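Local atomic coordinates of apoptosis regulator Bcl-2 homolog (PDB entry 5TZP), a protein that inhibits apoptosis of the infected host cell by sequestering and inactivating proapoptotic Bcl-2 proteins, among them BAK1 and BAX. Residues A[15-20]-A[123-127]; A[88-92]-A[140-146]; A[64-68]-A[96-101]. All blocks are in the same frame, centred on the assembly; numbering follows the deposited sequence.

The three contacts tie together four helices and the C-terminal turn of a compact Bcl-2 fold that holds a Bik BH3 peptide in its groove. Contacts 2 and 3 share helix 88-105, one near its start and one further along, with centres about 19 Å apart, and both include residues that touch the peptide. Contact 1 joins helix 14-32 to helix 115-136; its centre is about 14 Å from that of contact 2, and the two meet directly where W140 NE1 lies 2.9 Å from I18 O, a probable hydrogen bond. Contacts 1 and 3 lie on opposite sides of the chain's centre, their nearest atoms about 9 Å apart.

Contact 1 of 3, residues A[15-20]-A[123-127]; sequences TYYIAL and TDAIL
Two helical segments, 15-20 and 123-127, cross steeply, their N-to-C directions at 128° and their short axes 9.9 Å apart at closest approach. The backbones come nearest at L20 and T123, CA atoms 5.7 Å apart, with L20 CB pointing sideways. The short side chains of A19 and T123 face each other, A19 CB 3.9 Å from T123 CG2, and the rotamer of T123 (chi1 m) also sets its OG1 3.4 Å from L20 CA and 3.7 Å from L20 CD1. Burying that hydroxyl costs little, because it is hydrogen-bonded to the carbonyl of S119, one turn earlier in its own helix. L127, in the mt rotamer, reaches across as the longer apolar filler: its CD1 lies 3.6 Å from Y16 CA and 4.2 Å from A19 CB, while its CD2 meets T15 CG2 at 4.1 Å. Y16 starts sideways, but chi1 t with chi2 94° brings the end of the ring up to the partner, so that its CE1 is 3.6 Å from both T123 CG2 and D124 OD1, the carboxylate oxygen lying at the ring edge. A tyrosine suits this border, its ring packing inward while its hydroxyl reaches a water: Y16 OH is 2.6 Å from the water oxygen, and the same water donates to D124 OD1 at 3.2 Å. The contact is plain helix-helix packing within the Bcl-2 helical bundle and includes part of the BH2 motif. Helix 14-32 thus lies across helix 115-136, with Y139 of the following loop against T15 and I18, and F134, further along helix 115-136, against L127.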
loop_
_atom_site.group_PDB
_atom_site.type_symbol
_atom_site.label_atom_id
_atom_site.label_comp_id
_atom_site.label_asym_id
_atom_site.label_seq_id
_atom_site.Cartn_x
_atom_site.Cartn_y
_atom_site.Cartn_z
ATOM N N THR A 15 -3.494 -9.859 14.596
ATOM C CA THR A 15 -2.525 -9.513 13.573
ATOM C C THR A 15 -3.225 -8.910 12.359
ATOM O O THR A 15 -2.782 -7.914 11.789
ATOM C CB THR A 15 -1.690 -10.741 13.199
ATOM O OG1 THR A 15 -1.062 -11.250 14.389
ATOM C CG2 THR A 15 -0.642 -10.339 12.145
ATOM N N TYR A 16 -4.322 -9.553 11.926
ATOM C CA TYR A 16 -5.102 -9.024 10.827
ATOM C C TYR A 16 -5.517 -7.593 11.068
ATOM O O TYR A 16 -5.375 -6.745 10.178
ATOM C CB TYR A 16 -6.316 -9.936 10.538
ATOM C CG TYR A 16 -7.261 -9.420 9.494
ATOM C CD1 TYR A 16 -7.145 -9.786 8.186
ATOM C CD2 TYR A 16 -8.337 -8.561 9.875
ATOM C CE1 TYR A 16 -8.004 -9.236 7.242
ATOM C CE2 TYR A 16 -9.246 -8.111 8.969
ATOM C CZ TYR A 16 -9.071 -8.438 7.666
ATOM O OH TYR A 16 -10.020 -7.982 6.741
ATOM N N TYR A 17 -6.053 -7.273 12.262
ATOM C CA TYR A 17 -6.486 -5.902 12.527
ATOM C C TYR A 17 -5.347 -4.947 12.685
ATOM O O TYR A 17 -5.483 -3.805 12.300
ATOM C CB TYR A 17 -7.450 -5.866 13.712
ATOM C CG TYR A 17 -8.820 -6.390 13.213
ATOM C CD1 TYR A 17 -9.611 -5.674 12.291
ATOM C CD2 TYR A 17 -9.252 -7.638 13.587
ATOM C CE1 TYR A 17 -10.819 -6.207 11.826
ATOM C CE2 TYR A 17 -10.497 -8.169 13.124
ATOM C CZ TYR A 17 -11.244 -7.429 12.255
ATOM O OH TYR A 17 -12.457 -8.001 11.821
ATOM N N ILE A 18 -4.199 -5.400 13.197
ATOM C CA ILE A 18 -3.024 -4.512 13.251
ATOM C C ILE A 18 -2.617 -4.078 11.841
ATOM O O ILE A 18 -2.345 -2.894 11.556
ATOM C CB ILE A 18 -1.873 -5.209 13.968
ATOM C CG1 ILE A 18 -2.155 -5.315 15.491
ATOM C CG2 ILE A 18 -0.589 -4.467 13.700
ATOM C CD1 ILE A 18 -1.302 -6.283 16.207
ATOM N N ALA A 19 -2.654 -5.024 10.896
ATOM C CA ALA A 19 -2.369 -4.669 9.497
ATOM C C ALA A 19 -3.457 -3.785 8.897
ATOM O O ALA A 19 -3.191 -2.724 8.321
ATOM C CB ALA A 19 -2.195 -5.933 8.663
ATOM N N LEU A 20 -4.707 -4.254 8.976
ATOM C CA LEU A 20 -5.816 -3.560 8.321
ATOM C C LEU A 20 -5.969 -2.145 8.833
ATOM O O LEU A 20 -6.181 -1.236 8.071
ATOM C CB LEU A 20 -7.101 -4.358 8.519
ATOM C CG LEU A 20 -8.359 -3.669 7.953
ATOM C CD1 LEU A 20 -8.246 -3.576 6.446
ATOM C CD2 LEU A 20 -9.606 -4.405 8.348
ATOM N N THR A 123 -4.271 -6.301 2.997
ATOM C CA THR A 123 -4.034 -7.065 4.221
ATOM C C THR A 123 -3.970 -8.562 3.915
ATOM O O THR A 123 -3.092 -9.277 4.375
ATOM C CB THR A 123 -5.153 -6.754 5.221
ATOM O OG1 THR A 123 -5.112 -5.343 5.519
ATOM C CG2 THR A 123 -4.980 -7.516 6.482
ATOM N N ASP A 124 -4.930 -9.056 3.145
ATOM C CA ASP A 124 -5.010 -10.480 2.813
ATOM C C ASP A 124 -3.802 -10.912 2.012
ATOM O O ASP A 124 -3.258 -12.008 2.219
ATOM C CB ASP A 124 -6.257 -10.776 2.000
ATOM C CG ASP A 124 -7.530 -10.727 2.807
ATOM O OD1 ASP A 124 -7.503 -10.759 4.007
ATOM O OD2 ASP A 124 -8.597 -10.633 2.136
ATOM N N ALA A 125 -3.344 -10.065 1.085
ATOM C CA ALA A 125 -2.171 -10.412 0.272
ATOM C C ALA A 125 -0.909 -10.496 1.121
ATOM O O ALA A 125 -0.044 -11.358 0.873
ATOM C CB ALA A 125 -1.979 -9.392 -0.852
ATOM N N ILE A 126 -0.751 -9.621 2.108
ATOM C CA ILE A 126 0.360 -9.701 3.045
ATOM C C ILE A 126 0.257 -10.935 3.906
ATOM O O ILE A 126 1.213 -11.757 4.003
ATOM C CB ILE A 126 0.446 -8.451 3.901
ATOM C CG1 ILE A 126 0.792 -7.277 2.981
ATOM C CG2 ILE A 126 1.539 -8.617 4.970
ATOM C CD1 ILE A 126 0.802 -5.924 3.683
ATOM N N LEU A 127 -0.894 -11.131 4.533
ATOM C CA LEU A 127 -0.979 -12.142 5.614
ATOM C C LEU A 127 -1.222 -13.554 5.110
ATOM O O LEU A 127 -0.885 -14.508 5.805
ATOM C CB LEU A 127 -1.949 -11.714 6.700
ATOM C CG LEU A 127 -1.647 -10.404 7.389
ATOM C CD1 LEU A 127 -2.774 -10.092 8.337
ATOM C CD2 LEU A 127 -0.309 -10.408 8.107
HETATM O O HOH W 1 -10.318 -9.448 4.600
#

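Contact 2 of 3, residues A[88-92]-A[140-146]; sequences WGRII and WNGIRIY. With SO4 (sulfate ion), chain J.
Part of the BH1 motif, the first turn and more of helix 88-105, meets the 3-10 turn after helix 115-136, beside the groove that holds the Bik peptide. Segment 88-92 is helical and 140-145 is 3-10, their nearest CA atoms, of W88 and I143, 6.2 Å apart. W88 (chi1 m, chi2 111°) lays its indole along the turn: I143 CB makes a CH-pi contact 4.0 Å from the centroid of the six-membered ring, and NE1 approaches G142 C to 3.3 Å, where even a CB would clash. The six-membered rings of W88 and W140 meet obliquely, CZ3 to CE3 3.6 Å. Y146 (chi1 m) returns toward the helix, CE2 3.4 Å from W88 CB and CD2 3.4 Å from I92 CD1; I92 CG1 also touches I143 CD1 at 3.8 Å. R90 forms a salt bridge with an acidic peptide side chain, and an aromatic one packs edge-to-face with Y146. R144 binds a sulfate, probably from the crystallisation liquor (NH1 to O4 2.9 Å, NH2 to O1 2.8 Å), and salt-bridges D42. Apolar and aromatic chemistry joins the segments, while the two indole nitrogens bond outside them, W88 NE1 to Q137 and W140 NE1 to I18 O.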
loop_
_atom_site.group_PDB
_atom_site.type_symbol
_atom_site.label_atom_id
_atom_site.label_comp_id
_atom_site.label_asym_id
_atom_site.label_seq_id
_atom_site.Cartn_x
_atom_site.Cartn_y
_atom_site.Cartn_z
ATOM N N TRP A 88 9.683 -4.211 2.686
ATOM C CA TRP A 88 8.977 -3.008 3.053
ATOM C C TRP A 88 8.821 -2.062 1.884
ATOM O O TRP A 88 7.777 -1.379 1.781
ATOM C CB TRP A 88 9.637 -2.287 4.243
ATOM C CG TRP A 88 9.309 -2.969 5.502
ATOM C CD1 TRP A 88 10.205 -3.695 6.311
ATOM C CD2 TRP A 88 8.046 -3.012 6.173
ATOM N NE1 TRP A 88 9.515 -4.181 7.368
ATOM C CE2 TRP A 88 8.194 -3.806 7.341
ATOM C CE3 TRP A 88 6.788 -2.489 5.879
ATOM C CZ2 TRP A 88 7.148 -4.036 8.193
ATOM C CZ3 TRP A 88 5.750 -2.754 6.748
ATOM C CH2 TRP A 88 5.947 -3.503 7.883
ATOM N N GLY A 89 9.762 -1.971 0.952
ATOM C CA GLY A 89 9.549 -1.127 -0.217
ATOM C C GLY A 89 8.364 -1.565 -1.047
ATOM O O GLY A 89 7.652 -0.726 -1.595
ATOM N N ARG A 90 8.195 -2.867 -1.194
ATOM C CA ARG A 90 7.063 -3.439 -1.909
ATOM C C ARG A 90 5.751 -3.083 -1.211
ATOM O O ARG A 90 4.745 -2.740 -1.857
ATOM C CB ARG A 90 7.201 -4.931 -2.124
ATOM C CG ARG A 90 8.301 -5.234 -3.200
ATOM C CD ARG A 90 8.486 -6.680 -3.370
ATOM N NE ARG A 90 9.544 -6.971 -4.349
ATOM C CZ ARG A 90 9.451 -7.962 -5.225
ATOM N NH1 ARG A 90 8.360 -8.701 -5.381
ATOM N NH2 ARG A 90 10.448 -8.033 -6.116
ATOM N N ILE A 91 5.719 -3.261 0.111
ATOM C CA ILE A 91 4.523 -2.928 0.915
ATOM C C ILE A 91 4.195 -1.466 0.746
ATOM O O ILE A 91 3.035 -1.104 0.509
ATOM C CB ILE A 91 4.740 -3.328 2.394
ATOM C CG1 ILE A 91 4.759 -4.837 2.509
ATOM C CG2 ILE A 91 3.630 -2.733 3.271
ATOM C CD1 ILE A 91 5.244 -5.306 3.929
ATOM N N ILE A 92 5.175 -0.598 0.891
ATOM C CA ILE A 92 4.961 0.843 0.764
ATOM C C ILE A 92 4.453 1.155 -0.627
ATOM O O ILE A 92 3.505 1.950 -0.792
ATOM C CB ILE A 92 6.262 1.617 1.027
ATOM C CG1 ILE A 92 6.550 1.529 2.548
ATOM C CG2 ILE A 92 6.197 3.041 0.514
ATOM C CD1 ILE A 92 8.051 1.801 2.889
ATOM N N TRP A 140 4.355 -3.276 12.250
ATOM C CA TRP A 140 4.758 -2.102 11.475
ATOM C C TRP A 140 6.092 -1.535 11.953
ATOM O O TRP A 140 6.669 -0.741 11.224
ATOM C CB TRP A 140 3.667 -1.016 11.463
ATOM C CG TRP A 140 2.399 -1.492 10.845
ATOM C CD1 TRP A 140 1.331 -1.978 11.521
ATOM C CD2 TRP A 140 2.146 -1.545 9.465
ATOM N NE1 TRP A 140 0.365 -2.325 10.564
ATOM C CE2 TRP A 140 0.857 -2.081 9.315
ATOM C CE3 TRP A 140 2.870 -1.182 8.329
ATOM C CZ2 TRP A 140 0.264 -2.240 8.038
ATOM C CZ3 TRP A 140 2.290 -1.296 7.096
ATOM C CH2 TRP A 140 1.011 -1.883 6.950
ATOM N N ASN A 141 6.627 -1.994 13.091
ATOM C CA ASN A 141 7.895 -1.447 13.557
ATOM C C ASN A 141 8.964 -1.577 12.494
ATOM O O ASN A 141 9.867 -0.723 12.407
ATOM C CB ASN A 141 8.299 -2.151 14.870
ATOM C CG ASN A 141 9.375 -1.402 15.553
ATOM O OD1 ASN A 141 10.583 -1.765 15.442
ATOM N ND2 ASN A 141 8.999 -0.397 16.251
ATOM N N GLY A 142 8.936 -2.654 11.697
ATOM C CA GLY A 142 10.002 -2.854 10.728
ATOM C C GLY A 142 10.073 -1.794 9.644
ATOM O O GLY A 142 11.138 -1.629 9.034
ATOM N N ILE A 143 8.986 -1.031 9.457
ATOM C CA ILE A 143 8.978 0.034 8.465
ATOM C C ILE A 143 9.867 1.189 8.885
ATOM O O ILE A 143 10.203 2.051 8.071
ATOM C CB ILE A 143 7.566 0.513 8.177
ATOM C CG1 ILE A 143 7.496 1.068 6.747
ATOM C CG2 ILE A 143 7.122 1.570 9.183
ATOM C CD1 ILE A 143 6.019 1.407 6.328
ATOM N N ARG A 144 10.236 1.265 10.186
ATOM C CA ARG A 144 10.950 2.432 10.698
ATOM C C ARG A 144 12.335 2.605 10.091
ATOM O O ARG A 144 12.945 3.669 10.243
ATOM C CB ARG A 144 10.957 2.452 12.202
ATOM C CG ARG A 144 9.606 2.620 12.813
ATOM C CD ARG A 144 9.698 2.446 14.311
ATOM N NE ARG A 144 8.382 2.593 14.937
ATOM C CZ ARG A 144 8.192 2.762 16.222
ATOM N NH1 ARG A 144 9.227 2.825 17.070
ATOM N NH2 ARG A 144 6.984 2.911 16.776
ATOM N N ILE A 145 12.851 1.587 9.404
ATOM C CA ILE A 145 14.101 1.759 8.677
ATOM C C ILE A 145 14.010 2.803 7.583
ATOM O O ILE A 145 15.061 3.239 7.102
ATOM C CB ILE A 145 14.609 0.410 8.167
ATOM C CG1 ILE A 145 13.706 -0.211 7.116
ATOM C CG2 ILE A 145 14.931 -0.536 9.359
ATOM C CD1 ILE A 145 14.334 -1.368 6.400
ATOM N N TYR A 146 12.788 3.171 7.208
ATOM C CA TYR A 146 12.588 4.243 6.241
ATOM C C TYR A 146 12.231 5.553 6.847
ATOM O O TYR A 146 11.871 6.494 6.103
ATOM C CB TYR A 146 11.507 3.841 5.245
ATOM C CG TYR A 146 11.909 2.610 4.434
ATOM C CD1 TYR A 146 13.243 2.504 3.918
ATOM C CD2 TYR A 146 11.139 1.567 4.377
ATOM C CE1 TYR A 146 13.631 1.340 3.203
ATOM C CE2 TYR A 146 11.515 0.456 3.666
ATOM C CZ TYR A 146 12.686 0.345 3.104
ATOM O OH TYR A 146 12.917 -0.874 2.457
HETATM S S SO4 J . 7.434 3.013 20.495
HETATM O O1 SO4 J . 6.449 3.395 19.514
HETATM O O2 SO4 J . 7.626 4.149 21.463
HETATM O O3 SO4 J . 6.877 1.766 21.054
HETATM O O4 SO4 J . 8.779 2.742 19.960
#

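Contact 3 of 3, residues A[64-68]-A[96-101]; sequences FDIII and AFCAYY. With EDO (1,2-ethanediol), chain C.
F64 presents the face of its ring to the edge of F97, a T-shaped pair with centroids 5.1 Å apart, planes at 88° and CD1 to CD1 3.7 Å. Its own edge turns to the face of Y100, offset edge-to-face with centroids 5.8 Å apart and planes at 60°, completing an aromatic cluster. Chi1 m with chi2 near -6° sets the F64 ring for both, and chi1 t carries the F97 and Y100 rings to it. Large aromatic side chains suit this buried site: their bulk spans the 10.9 Å between the short axes, and flat rings can meet edge to face. The helical segments 64-68 and 96-101 cross at -66°, with CA pairs F64-F97 (7.0 Å) and I68-Y101 (7.1 Å) in register. One turn on from F64, I68 (mt) places CG1 3.8 Å from F97 CZ and CD1 3.8 Å from Y100 CD2, while I67 CG2 meets F97 CE1 at 3.8 Å. The polar link is the hydrogen bond from Y100 OH to D65 OD1, 2.6 Å, with D65 partly exposed. Y101 OH is hydrogen-bonded to O1 of an ethanediol, probably from the crystallisation liquor, at 2.7 Å. F64, I67 and F97 also touch apolar side chains of the Bik peptide, as expected of a BH3-binding groove. Thus the C-terminal part of helix 43-68 lies across the BH1-bearing helix 88-105, with F97 reaching I77 of helix 74-81, A99 resting on helix 14-32 and C98 on helix 115-136.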
loop_
_atom_site.group_PDB
_atom_site.type_symbol
_atom_site.label_atom_id
_atom_site.label_comp_id
_atom_site.label_asym_id
_atom_site.label_seq_id
_atom_site.Cartn_x
_atom_site.Cartn_y
_atom_site.Cartn_z
ATOM N N PHE A 64 1.820 5.844 -12.578
ATOM C CA PHE A 64 0.595 5.318 -12.013
ATOM C C PHE A 64 -0.595 5.718 -12.866
ATOM O O PHE A 64 -1.533 4.915 -13.057
ATOM C CB PHE A 64 0.383 5.823 -10.562
ATOM C CG PHE A 64 1.328 5.305 -9.514
ATOM C CD1 PHE A 64 2.271 4.311 -9.812
ATOM C CD2 PHE A 64 1.249 5.762 -8.235
ATOM C CE1 PHE A 64 3.114 3.846 -8.793
ATOM C CE2 PHE A 64 2.062 5.286 -7.233
ATOM C CZ PHE A 64 3.024 4.319 -7.550
ATOM N N ASP A 65 -0.569 6.952 -13.407
ATOM C CA ASP A 65 -1.651 7.406 -14.229
ATOM C C ASP A 65 -1.812 6.527 -15.483
ATOM O O ASP A 65 -2.935 6.175 -15.911
ATOM C CB ASP A 65 -1.482 8.893 -14.649
ATOM C CG ASP A 65 -1.801 9.863 -13.532
ATOM O OD1 ASP A 65 -2.493 9.483 -12.531
ATOM O OD2 ASP A 65 -1.321 11.032 -13.638
ATOM N N ILE A 66 -0.687 6.197 -16.124
ATOM C CA ILE A 66 -0.799 5.309 -17.285
ATOM C C ILE A 66 -1.342 3.931 -16.868
ATOM O O ILE A 66 -2.255 3.405 -17.514
ATOM C CB ILE A 66 0.536 5.209 -17.998
ATOM C CG1 ILE A 66 0.909 6.590 -18.572
ATOM C CG2 ILE A 66 0.430 4.140 -19.104
ATOM C CD1 ILE A 66 2.249 6.606 -19.272
ATOM N N ILE A 67 -0.829 3.401 -15.769
ATOM C CA ILE A 67 -1.269 2.076 -15.295
ATOM C C ILE A 67 -2.775 2.086 -15.069
ATOM O O ILE A 67 -3.517 1.191 -15.498
ATOM C CB ILE A 67 -0.479 1.714 -14.032
ATOM C CG1 ILE A 67 0.957 1.313 -14.355
ATOM C CG2 ILE A 67 -1.230 0.573 -13.278
ATOM C CD1 ILE A 67 1.876 1.266 -13.233
ATOM N N ILE A 68 -3.266 3.119 -14.399
ATOM C CA ILE A 68 -4.690 3.129 -14.043
ATOM C C ILE A 68 -5.615 3.404 -15.227
ATOM O O ILE A 68 -6.878 3.208 -15.081
ATOM C CB ILE A 68 -4.843 4.217 -12.929
ATOM C CG1 ILE A 68 -4.098 3.723 -11.665
ATOM C CG2 ILE A 68 -6.306 4.476 -12.559
ATOM C CD1 ILE A 68 -3.942 4.715 -10.562
ATOM N N ALA A 96 0.924 2.863 -1.413
ATOM C CA ALA A 96 0.950 4.159 -2.115
ATOM C C ALA A 96 0.134 4.100 -3.416
ATOM O O ALA A 96 -0.705 4.981 -3.668
ATOM C CB ALA A 96 2.379 4.568 -2.391
ATOM N N PHE A 97 0.397 3.113 -4.238
ATOM C CA PHE A 97 -0.354 2.916 -5.479
ATOM C C PHE A 97 -1.844 2.804 -5.181
ATOM O O PHE A 97 -2.658 3.415 -5.863
ATOM C CB PHE A 97 0.156 1.698 -6.206
ATOM C CG PHE A 97 -0.684 1.423 -7.417
ATOM C CD1 PHE A 97 -0.436 2.102 -8.614
ATOM C CD2 PHE A 97 -1.696 0.510 -7.394
ATOM C CE1 PHE A 97 -1.265 1.884 -9.729
ATOM C CE2 PHE A 97 -2.509 0.276 -8.524
ATOM C CZ PHE A 97 -2.310 0.977 -9.667
ATOM N N CYS A 98 -2.204 1.968 -4.230
ATOM C CA CYS A 98 -3.604 1.709 -3.949
ATOM C C CYS A 98 -4.285 2.929 -3.360
ATOM O O CYS A 98 -5.487 3.148 -3.665
ATOM C CB CYS A 98 -3.779 0.502 -3.038
ATOM S SG CYS A 98 -3.515 -1.083 -3.874
ATOM N N ALA A 99 -3.618 3.724 -2.512
ATOM C CA ALA A 99 -4.186 4.993 -2.063
ATOM C C ALA A 99 -4.435 5.917 -3.246
ATOM O O ALA A 99 -5.519 6.512 -3.385
ATOM C CB ALA A 99 -3.290 5.649 -1.024
ATOM N N TYR A 100 -3.423 6.080 -4.099
ATOM C CA TYR A 100 -3.535 6.931 -5.267
ATOM C C TYR A 100 -4.708 6.489 -6.144
ATOM O O TYR A 100 -5.539 7.312 -6.593
ATOM C CB TYR A 100 -2.201 6.849 -6.021
ATOM C CG TYR A 100 -2.057 7.799 -7.168
ATOM C CD1 TYR A 100 -1.719 9.144 -6.971
ATOM C CD2 TYR A 100 -2.382 7.440 -8.471
ATOM C CE1 TYR A 100 -1.653 10.038 -7.977
ATOM C CE2 TYR A 100 -2.307 8.346 -9.529
ATOM C CZ TYR A 100 -1.930 9.641 -9.257
ATOM O OH TYR A 100 -1.884 10.554 -10.290
ATOM N N TYR A 101 -4.800 5.177 -6.382
ATOM C CA TYR A 101 -5.859 4.556 -7.159
ATOM C C TYR A 101 -7.220 4.845 -6.539
ATOM O O TYR A 101 -8.169 5.226 -7.262
ATOM C CB TYR A 101 -5.545 3.042 -7.255
ATOM C CG TYR A 101 -6.653 2.188 -7.812
ATOM C CD1 TYR A 101 -6.915 2.140 -9.154
ATOM C CD2 TYR A 101 -7.472 1.464 -7.002
ATOM C CE1 TYR A 101 -7.923 1.353 -9.659
ATOM C CE2 TYR A 101 -8.493 0.685 -7.496
ATOM C CZ TYR A 101 -8.682 0.650 -8.836
ATOM O OH TYR A 101 -9.719 -0.128 -9.349
HETATM C C1 EDO C . -10.856 -3.627 -9.251
HETATM O O1 EDO C . -9.734 -2.829 -9.578
HETATM C C2 EDO C . -11.925 -3.631 -10.277
HETATM O O2 EDO C . -11.310 -4.440 -11.335
#